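Putative aspartate aminotransferase (Thermus thermophilus, PDB 1IUG) probably catalyses the pyridoxal 5'-phosphate-dependent transfer of amino groups from amino acids such as aspartate to 2-oxo acids, as a class-V aminotransferase. Local coordinates at residues A[257-262]-A[329-334]; A[3-8]-A[323-328]; A[78-83]-A[99-104]. All coordinates share one frame; numbering follows the deposited sequence.

Contact 1 (A[257-262]-A[329-334])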
loop_
_atom_site.group_PDB
_atom_site.type_symbol
_atom_site.label_atom_id
_atom_site.label_comp_id
_atom_site.label_asym_id
_atom_site.label_seq_id
_atom_site.Cartn_x
_atom_site.Cartn_y
_atom_site.Cartn_z
ATOM N N LYS A 257 1.232 -15.118 23.967
ATOM C CA LYS A 257 0.511 -15.495 22.763
ATOM C C LYS A 257 0.344 -17.013 22.629
ATOM O O LYS A 257 -0.723 -17.491 22.227
ATOM C CB LYS A 257 1.146 -14.838 21.530
ATOM C CG LYS A 257 0.815 -13.334 21.461
ATOM C CD LYS A 257 -0.713 -13.173 21.386
ATOM C CE LYS A 257 -1.219 -11.747 21.334
ATOM N NZ LYS A 257 -0.150 -10.720 21.366
ATOM N N ALA A 258 1.361 -17.763 23.052
ATOM C CA ALA A 258 1.312 -19.224 23.008
ATOM C C ALA A 258 0.296 -19.739 24.025
ATOM O O ALA A 258 -0.456 -20.679 23.749
ATOM C CB ALA A 258 2.688 -19.816 23.294
ATOM N N TRP A 259 0.274 -19.110 25.198
ATOM C CA TRP A 259 -0.655 -19.490 26.258
ATOM C C TRP A 259 -2.103 -19.177 25.869
ATOM O O TRP A 259 -3.002 -19.985 26.099
ATOM C CB TRP A 259 -0.283 -18.779 27.565
ATOM C CG TRP A 259 -1.249 -19.040 28.679
ATOM C CD1 TRP A 259 -1.229 -20.089 29.550
ATOM C CD2 TRP A 259 -2.406 -18.259 29.017
ATOM N NE1 TRP A 259 -2.304 -20.015 30.406
ATOM C CE2 TRP A 259 -3.043 -18.902 30.100
ATOM C CE3 TRP A 259 -2.967 -17.080 28.503
ATOM C CZ2 TRP A 259 -4.216 -18.408 30.682
ATOM C CZ3 TRP A 259 -4.133 -16.590 29.080
ATOM C CH2 TRP A 259 -4.745 -17.255 30.158
ATOM N N GLN A 260 -2.315 -18.009 25.264
ATOM C CA GLN A 260 -3.644 -17.574 24.832
ATOM C C GLN A 260 -4.261 -18.487 23.775
ATOM O O GLN A 260 -5.458 -18.769 23.817
ATOM C CB GLN A 260 -3.595 -16.135 24.294
ATOM C CG GLN A 260 -3.421 -15.068 25.371
ATOM C CD GLN A 260 -3.255 -13.666 24.800
ATOM O OE1 GLN A 260 -2.591 -13.476 23.784
ATOM N NE2 GLN A 260 -3.845 -12.677 25.465
ATOM N N ASN A 261 -3.444 -18.937 22.826
ATOM C CA ASN A 261 -3.920 -19.807 21.762
ATOM C C ASN A 261 -4.208 -21.206 22.297
ATOM O O ASN A 261 -5.195 -21.835 21.905
ATOM C CB ASN A 261 -2.900 -19.878 20.625
ATOM C CG ASN A 261 -3.524 -20.319 19.318
ATOM O OD1 ASN A 261 -4.475 -19.703 18.838
ATOM N ND2 ASN A 261 -2.994 -21.388 18.736
ATOM N N ALA A 262 -3.346 -21.680 23.198
ATOM C CA ALA A 262 -3.506 -22.996 23.808
ATOM C C ALA A 262 -4.782 -22.999 24.650
ATOM O O ALA A 262 -5.433 -24.032 24.815
ATOM C CB ALA A 262 -2.302 -23.324 24.673
ATOM N N TYR A 329 -4.612 -8.278 23.267
ATOM C CA TYR A 329 -5.421 -8.773 24.379
ATOM C C TYR A 329 -4.496 -9.229 25.483
ATOM O O TYR A 329 -3.429 -9.788 25.211
ATOM C CB TYR A 329 -6.254 -9.984 23.956
ATOM C CG TYR A 329 -7.343 -9.688 22.965
ATOM C CD1 TYR A 329 -7.247 -10.119 21.640
ATOM C CD2 TYR A 329 -8.487 -8.998 23.356
ATOM C CE1 TYR A 329 -8.271 -9.872 20.729
ATOM C CE2 TYR A 329 -9.512 -8.744 22.457
ATOM C CZ TYR A 329 -9.401 -9.182 21.147
ATOM O OH TYR A 329 -10.428 -8.926 20.274
ATOM N N ASP A 330 -4.904 -9.010 26.730
ATOM C CA ASP A 330 -4.080 -9.452 27.842
ATOM C C ASP A 330 -4.559 -10.797 28.375
ATOM O O ASP A 330 -5.446 -11.429 27.798
ATOM C CB ASP A 330 -3.984 -8.382 28.951
ATOM C CG ASP A 330 -5.278 -8.202 29.752
ATOM O OD1 ASP A 330 -5.249 -7.390 30.698
ATOM O OD2 ASP A 330 -6.308 -8.851 29.469
ATOM N N ARG A 331 -3.928 -11.228 29.460
ATOM C CA ARG A 331 -4.207 -12.481 30.157
ATOM C C ARG A 331 -5.709 -12.642 30.472
ATOM O O ARG A 331 -6.324 -13.659 30.146
ATOM C CB ARG A 331 -3.392 -12.450 31.463
ATOM C CG ARG A 331 -2.886 -13.760 32.055
ATOM C CD ARG A 331 -3.987 -14.726 32.419
ATOM N NE ARG A 331 -3.573 -15.693 33.441
ATOM C CZ ARG A 331 -2.566 -16.557 33.319
ATOM N NH1 ARG A 331 -1.824 -16.595 32.214
ATOM N NH2 ARG A 331 -2.336 -17.431 34.290
ATOM N N TYR A 332 -6.306 -11.594 31.027
ATOM C CA TYR A 332 -7.705 -11.633 31.438
ATOM C C TYR A 332 -8.771 -11.451 30.370
ATOM O O TYR A 332 -9.891 -11.944 30.519
ATOM C CB TYR A 332 -7.887 -10.706 32.635
ATOM C CG TYR A 332 -6.841 -11.042 33.672
ATOM C CD1 TYR A 332 -5.704 -10.244 33.829
ATOM C CD2 TYR A 332 -6.916 -12.234 34.398
ATOM C CE1 TYR A 332 -4.668 -10.628 34.672
ATOM C CE2 TYR A 332 -5.886 -12.628 35.243
ATOM C CZ TYR A 332 -4.765 -11.823 35.373
ATOM O OH TYR A 332 -3.734 -12.216 36.189
ATOM N N GLU A 333 -8.425 -10.770 29.285
ATOM C CA GLU A 333 -9.373 -10.597 28.195
ATOM C C GLU A 333 -9.485 -11.947 27.490
ATOM O O GLU A 333 -10.559 -12.332 27.030
ATOM C CB GLU A 333 -8.903 -9.499 27.240
ATOM C CG GLU A 333 -9.063 -8.111 27.833
ATOM C CD GLU A 333 -8.382 -7.028 27.024
ATOM O OE1 GLU A 333 -8.998 -5.964 26.839
ATOM O OE2 GLU A 333 -7.228 -7.223 26.589
ATOM N N ALA A 334 -8.374 -12.680 27.463
ATOM C CA ALA A 334 -8.329 -14.004 26.852
ATOM C C ALA A 334 -9.217 -14.955 27.656
ATOM O O ALA A 334 -9.986 -15.725 27.080
ATOM C CB ALA A 334 -6.898 -14.521 26.807
HETATM O O HOH W 1 -0.942 -8.648 23.413
#

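Contact 2 (A[3-8]-A[323-328])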
loop_
_atom_site.group_PDB
_atom_site.type_symbol
_atom_site.label_atom_id
_atom_site.label_comp_id
_atom_site.label_asym_id
_atom_site.label_seq_id
_atom_site.Cartn_x
_atom_site.Cartn_y
_atom_site.Cartn_z
ATOM N N TRP A 3 -15.298 -7.464 19.940
ATOM C CA TRP A 3 -14.333 -8.544 20.084
ATOM C C TRP A 3 -13.906 -9.086 18.727
ATOM O O TRP A 3 -14.570 -9.952 18.153
ATOM C CB TRP A 3 -14.911 -9.676 20.936
ATOM C CG TRP A 3 -15.191 -9.299 22.361
ATOM C CD1 TRP A 3 -16.376 -8.848 22.872
ATOM C CD2 TRP A 3 -14.283 -9.383 23.470
ATOM N NE1 TRP A 3 -16.264 -8.652 24.229
ATOM C CE2 TRP A 3 -14.992 -8.973 24.622
ATOM C CE3 TRP A 3 -12.941 -9.768 23.601
ATOM C CZ2 TRP A 3 -14.405 -8.938 25.894
ATOM C CZ3 TRP A 3 -12.353 -9.732 24.865
ATOM C CH2 TRP A 3 -13.089 -9.321 25.996
ATOM N N LEU A 4 -12.818 -8.541 18.195
ATOM C CA LEU A 4 -12.295 -8.996 16.917
ATOM C C LEU A 4 -11.433 -10.223 17.193
ATOM O O LEU A 4 -10.392 -10.130 17.843
ATOM C CB LEU A 4 -11.474 -7.891 16.252
ATOM C CG LEU A 4 -10.871 -8.266 14.900
ATOM C CD1 LEU A 4 -11.978 -8.714 13.954
ATOM C CD2 LEU A 4 -10.131 -7.078 14.323
ATOM N N LEU A 5 -11.882 -11.377 16.716
ATOM C CA LEU A 5 -11.160 -12.625 16.943
ATOM C C LEU A 5 -10.658 -13.276 15.658
ATOM O O LEU A 5 -10.450 -14.487 15.606
ATOM C CB LEU A 5 -12.045 -13.602 17.729
ATOM C CG LEU A 5 -12.572 -13.084 19.076
ATOM C CD1 LEU A 5 -13.584 -14.064 19.667
ATOM C CD2 LEU A 5 -11.414 -12.840 20.047
ATOM N N THR A 6 -10.455 -12.463 14.627
ATOM C CA THR A 6 -9.973 -12.944 13.336
ATOM C C THR A 6 -8.454 -12.849 13.265
ATOM O O THR A 6 -7.849 -11.960 13.863
ATOM C CB THR A 6 -10.563 -12.125 12.174
ATOM O OG1 THR A 6 -10.354 -10.730 12.422
ATOM C CG2 THR A 6 -12.059 -12.401 12.011
ATOM N N PRO A 7 -7.815 -13.775 12.536
ATOM C CA PRO A 7 -6.356 -13.786 12.393
ATOM C C PRO A 7 -5.860 -12.738 11.392
ATOM O O PRO A 7 -5.033 -13.035 10.528
ATOM C CB PRO A 7 -6.083 -15.207 11.911
ATOM C CG PRO A 7 -7.268 -15.486 11.057
ATOM C CD PRO A 7 -8.413 -14.958 11.889
ATOM N N GLY A 8 -6.359 -11.511 11.534
ATOM C CA GLY A 8 -5.969 -10.436 10.639
ATOM C C GLY A 8 -7.114 -9.925 9.781
ATOM O O GLY A 8 -7.732 -10.708 9.050
ATOM N N LEU A 323 -10.531 -19.085 15.346
ATOM C CA LEU A 323 -10.451 -18.174 16.444
ATOM C C LEU A 323 -9.042 -17.702 16.642
ATOM O O LEU A 323 -8.091 -18.467 16.510
ATOM C CB LEU A 323 -10.968 -18.832 17.723
ATOM C CG LEU A 323 -12.454 -19.210 17.767
ATOM C CD1 LEU A 323 -12.779 -19.934 19.066
ATOM C CD2 LEU A 323 -13.340 -17.985 17.601
ATOM N N SER A 324 -8.876 -16.418 16.951
ATOM C CA SER A 324 -7.539 -15.875 17.182
ATOM C C SER A 324 -7.445 -14.726 18.184
ATOM O O SER A 324 -8.170 -13.731 18.092
ATOM C CB SER A 324 -6.918 -15.437 15.856
ATOM O OG SER A 324 -5.596 -14.963 16.045
ATOM N N LEU A 325 -6.515 -14.870 19.125
ATOM C CA LEU A 325 -6.259 -13.861 20.145
ATOM C C LEU A 325 -4.936 -13.170 19.833
ATOM O O LEU A 325 -4.278 -12.631 20.723
ATOM C CB LEU A 325 -6.203 -14.506 21.530
ATOM C CG LEU A 325 -7.561 -14.848 22.144
ATOM C CD1 LEU A 325 -7.407 -15.758 23.353
ATOM C CD2 LEU A 325 -8.263 -13.554 22.518
ATOM N N MET A 326 -4.566 -13.185 18.554
ATOM C CA MET A 326 -3.324 -12.581 18.077
ATOM C C MET A 326 -3.293 -11.065 18.287
ATOM O O MET A 326 -2.218 -10.463 18.342
ATOM C CB MET A 326 -3.121 -12.952 16.594
ATOM C CG MET A 326 -1.886 -12.373 15.919
ATOM S SD MET A 326 -1.448 -13.265 14.397
ATOM C CE MET A 326 -2.987 -13.197 13.494
ATOM N N GLY A 327 -4.471 -10.465 18.452
ATOM C CA GLY A 327 -4.573 -9.033 18.674
ATOM C C GLY A 327 -4.105 -8.575 20.046
ATOM O O GLY A 327 -3.653 -9.382 20.851
ATOM N N ALA A 328 -4.235 -7.279 20.323
ATOM C CA ALA A 328 -3.802 -6.720 21.600
ATOM C C ALA A 328 -4.743 -7.056 22.759
ATOM O O ALA A 328 -5.565 -6.235 23.170
ATOM C CB ALA A 328 -3.612 -5.210 21.476
HETATM O O HOH W 2 -6.902 -11.761 16.735
#

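Contact 3 (A[78-83]-A[99-104])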
loop_
_atom_site.group_PDB
_atom_site.type_symbol
_atom_site.label_atom_id
_atom_site.label_comp_id
_atom_site.label_asym_id
_atom_site.label_seq_id
_atom_site.Cartn_x
_atom_site.Cartn_y
_atom_site.Cartn_z
ATOM N N VAL A 78 11.883 -23.725 -9.086
ATOM C CA VAL A 78 11.545 -23.521 -7.677
ATOM C C VAL A 78 10.561 -24.564 -7.167
ATOM O O VAL A 78 9.644 -24.985 -7.874
ATOM C CB VAL A 78 10.983 -22.102 -7.372
ATOM C CG1 VAL A 78 12.030 -21.037 -7.671
ATOM C CG2 VAL A 78 9.695 -21.854 -8.142
ATOM N N LEU A 79 10.775 -24.981 -5.928
ATOM C CA LEU A 79 9.930 -25.973 -5.289
ATOM C C LEU A 79 8.974 -25.260 -4.330
ATOM O O LEU A 79 9.407 -24.517 -3.448
ATOM C CB LEU A 79 10.814 -26.982 -4.553
ATOM C CG LEU A 79 10.189 -28.130 -3.769
ATOM C CD1 LEU A 79 9.204 -28.884 -4.638
ATOM C CD2 LEU A 79 11.299 -29.050 -3.285
ATOM N N VAL A 80 7.674 -25.471 -4.528
ATOM C CA VAL A 80 6.653 -24.843 -3.696
ATOM C C VAL A 80 5.640 -25.835 -3.127
ATOM O O VAL A 80 4.764 -26.326 -3.846
ATOM C CB VAL A 80 5.865 -23.759 -4.489
ATOM C CG1 VAL A 80 4.823 -23.099 -3.595
ATOM C CG2 VAL A 80 6.817 -22.719 -5.066
ATOM N N PRO A 81 5.776 -26.179 -1.834
ATOM C CA PRO A 81 4.853 -27.110 -1.184
ATOM C C PRO A 81 3.543 -26.371 -0.930
ATOM O O PRO A 81 3.552 -25.197 -0.550
ATOM C CB PRO A 81 5.553 -27.420 0.141
ATOM C CG PRO A 81 6.993 -27.160 -0.146
ATOM C CD PRO A 81 6.931 -25.908 -0.965
ATOM N N VAL A 82 2.421 -27.045 -1.155
ATOM C CA VAL A 82 1.121 -26.433 -0.938
ATOM C C VAL A 82 0.327 -27.233 0.088
ATOM O O VAL A 82 0.089 -28.428 -0.082
ATOM C CB VAL A 82 0.336 -26.287 -2.255
ATOM C CG1 VAL A 82 -1.044 -25.691 -1.990
ATOM C CG2 VAL A 82 1.109 -25.396 -3.214
ATOM N N TYR A 83 -0.053 -26.558 1.169
ATOM C CA TYR A 83 -0.796 -27.176 2.258
ATOM C C TYR A 83 -1.790 -26.203 2.884
ATOM O O TYR A 83 -2.237 -26.392 4.018
ATOM C CB TYR A 83 0.179 -27.706 3.318
ATOM C CG TYR A 83 1.335 -26.776 3.623
ATOM C CD1 TYR A 83 1.361 -26.016 4.793
ATOM C CD2 TYR A 83 2.406 -26.657 2.738
ATOM C CE1 TYR A 83 2.432 -25.158 5.072
ATOM C CE2 TYR A 83 3.474 -25.809 3.006
ATOM C CZ TYR A 83 3.480 -25.063 4.175
ATOM O OH TYR A 83 4.540 -24.227 4.427
ATOM N N LEU A 99 8.223 -18.566 -13.400
ATOM C CA LEU A 99 9.120 -19.597 -12.886
ATOM C C LEU A 99 8.574 -20.998 -13.150
ATOM O O LEU A 99 7.360 -21.185 -13.294
ATOM C CB LEU A 99 9.314 -19.426 -11.373
ATOM C CG LEU A 99 9.814 -18.083 -10.835
ATOM C CD1 LEU A 99 9.895 -18.147 -9.318
ATOM C CD2 LEU A 99 11.168 -17.746 -11.426
ATOM N N VAL A 100 9.475 -21.976 -13.222
ATOM C CA VAL A 100 9.082 -23.368 -13.419
ATOM C C VAL A 100 8.823 -23.882 -12.005
ATOM O O VAL A 100 9.748 -24.020 -11.199
ATOM C CB VAL A 100 10.194 -24.191 -14.104
ATOM C CG1 VAL A 100 9.668 -25.574 -14.456
ATOM C CG2 VAL A 100 10.684 -23.476 -15.357
ATOM N N VAL A 101 7.561 -24.183 -11.717
ATOM C CA VAL A 101 7.174 -24.596 -10.379
ATOM C C VAL A 101 6.732 -26.036 -10.121
ATOM O O VAL A 101 5.781 -26.532 -10.741
ATOM C CB VAL A 101 6.056 -23.652 -9.851
ATOM C CG1 VAL A 101 5.797 -23.901 -8.373
ATOM C CG2 VAL A 101 6.433 -22.194 -10.094
ATOM N N GLU A 102 7.423 -26.690 -9.185
ATOM C CA GLU A 102 7.058 -28.039 -8.769
ATOM C C GLU A 102 6.142 -27.825 -7.574
ATOM O O GLU A 102 6.546 -27.273 -6.554
ATOM C CB GLU A 102 8.263 -28.888 -8.352
ATOM C CG GLU A 102 7.838 -30.243 -7.766
ATOM C CD GLU A 102 8.969 -31.251 -7.682
ATOM O OE1 GLU A 102 9.249 -31.744 -6.567
ATOM O OE2 GLU A 102 9.565 -31.570 -8.732
ATOM N N ARG A 103 4.911 -28.283 -7.720
ATOM C CA ARG A 103 3.877 -28.126 -6.718
ATOM C C ARG A 103 3.594 -29.460 -6.016
ATOM O O ARG A 103 3.125 -30.413 -6.639
ATOM C CB ARG A 103 2.655 -27.566 -7.462
ATOM C CG ARG A 103 1.500 -26.977 -6.679
ATOM C CD ARG A 103 0.808 -27.941 -5.766
ATOM N NE ARG A 103 -0.495 -27.434 -5.319
ATOM C CZ ARG A 103 -1.399 -26.833 -6.092
ATOM N NH1 ARG A 103 -1.171 -26.640 -7.387
ATOM N NH2 ARG A 103 -2.550 -26.431 -5.568
ATOM N N LEU A 104 3.938 -29.534 -4.731
ATOM C CA LEU A 104 3.707 -30.738 -3.934
ATOM C C LEU A 104 2.524 -30.523 -2.988
ATOM O O LEU A 104 2.623 -29.772 -2.013
ATOM C CB LEU A 104 4.957 -31.107 -3.133
ATOM C CG LEU A 104 6.228 -31.465 -3.909
ATOM C CD1 LEU A 104 7.303 -31.901 -2.923
ATOM C CD2 LEU A 104 5.949 -32.575 -4.921
#

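Contact 1 (A[257-262]-A[329-334])
Two hydrogen bonds leave the amide nitrogen of Gln260, and both end on backbone carbonyls at the start of helix 331-348. The better one runs from Gln260 NE2 to Tyr329 O, 2.9 Å with an angle of 159° at the hydrogen; the oxygen lies in the amide plane, yet the donor stands above the carbonyl plane rather than on a lone pair. The second, from NE2 to Asp330 O at 3.1 Å, is weak. An extended chain beyond CG carries the amide this far, and water 1 links Lys257 NZ to the same Tyr329 O.

The helix start reached in this way is a capping box: Asp330, the N-cap, accepts from Glu333 N on OD2 (2.9 Å), while Asp330 N donates to the anti lone pair of Glu333 OE2. Glu333 OE1 also forms a salt bridge with Arg11.

On the solvent side the contact is cation-pi. The Arg331 guanidinium lies flat on the Trp259 indole, planes 15° apart, with CZ 4.0 Å from the centroid of the six-membered ring and NH1 over the ring.

Apolar packing fills the inner side, where Ala334 CB meets Gln260 CG at 3.8 Å and Trp259 CZ3 at 4.1 Å.

Contact 2 (A[3-8]-A[323-328])
Leu323, the last residue of strand 320-323, directs its CB away from 3-8, but its side chain turns back so that CD2 comes to 4.4 Å from Leu5 CD1. At Ser324 the two backbones come closest, and Ser324 N donates to Leu5 O over 2.8 Å, a weak bond because the angle at hydrogen is only 128°. Ser324 CB points toward 3-8 and packs 3.8 Å from Pro7 N. Its OG, anti to the backbone N (chi1 -177°), accepts from Met326 N at 3.2 Å, which makes an ST turn, and is also hydrogen-bonded to Ala283 O. An alanine here would lose OG and with it both of these bonds, and would probably loosen the turn that presents Met326 to Pro7. Ser324 O accepts a hydrogen bond from water 2 at 2.7 Å; the same water donates to Thr6 O and accepts from Gly327 N, so it joins the two segments through backbone atoms alone.

Leu325 lies alongside Leu5, the two side chains pointing the same way, with their CD2 atoms 4.1 Å apart. Met326 extends to SD and then bends (chi3 54°), laying CE 3.6 Å from Pro7 C. Pro7 is the centre of an inverse gamma turn, and its side chain is about 4 Å from that of Arg322, predicted to bind substrate, so this packing borders the probable substrate pocket.

His26 of the second subunit packs on Leu4 and Thr6. Within this chain strand 3-4 is an outermost strand of the five-stranded mixed sheet, pairing with 307-311, whereas the backbone of Leu323 is hydrogen-bonded to that of Ala285 in strand 285-288. Leu323 and Leu325 reach Leu264 of helix 250-270 and, on helix 331-348, Phe341 and Val337 respectively.

Contact 3 (A[78-83]-A[99-104])
Strands 78-82 and 100-104 run parallel, their axes 4.7 Å apart at closest approach and inclined by 24°, with Val78 opposite Val101, Leu79 opposite Glu102, Val80 opposite Arg103 and Pro81 opposite Leu104. Five hydrogen bonds form the parallel ladder, from Val78 N to Val100 O at one end to Val82 N to Leu104 O (2.9 Å) at the other; Leu104 N to Val80 O is weak at 3.4 Å. Pro81 has no N-H to give, but in this register its nitrogen faces away from 100-104.

On one face, Val78 CG2 lies 3.8 Å from Val101 CG2, and Val101 CG1 reaches Val80 CG2 at 3.7 Å, so Val101 bridges two valines of the neighbouring strand. Further along, the Arg103 chain bends at chi2 (-62°) and brings NE to 3.3 Å from Val82 CG2. A salt bridge to Asp105 holds that NE, and Tyr91 makes a cation-pi contact with the arginine.

The face of Leu79 and Leu104 is mixed in character. Leu79 CD1 touches Leu104 CD1 at 4.0 Å and lies along the extended Glu102 chain, whose OE2 is hydrogen-bonded to Tyr122 OH.

Together the strands and helix 85-96 make a beta-alpha-beta unit: Tyr91 and Ala94 of the helix cover Val101, Tyr91 also meets Val80, and strand 124-128 flanks 77-82, leaving 100-105 outermost in the seven-stranded sheet within this chain.

How the contacts relate
Contacts 1 and 2 are neighbours, their centres 10 Å apart, and share one continuous run of chain, since 323-328 passes directly into 329-334. They also touch: Tyr329 OH of contact 1 probably hydrogen-bonds to Leu4 O of contact 2 at 2.7 Å, and Lys257 CE packs against Leu325 O at 3.2 Å. Contact 3 belongs to the seven-stranded sheet, on the opposite side of the chain's centre, about 35 Å from contact 1 and 30 Å from contact 2 between centres. Contact 2 alone borders a predicted substrate site, at Arg322; contacts 1 and 3 lie away from it and from Lys185, which carries the pyridoxal phosphate.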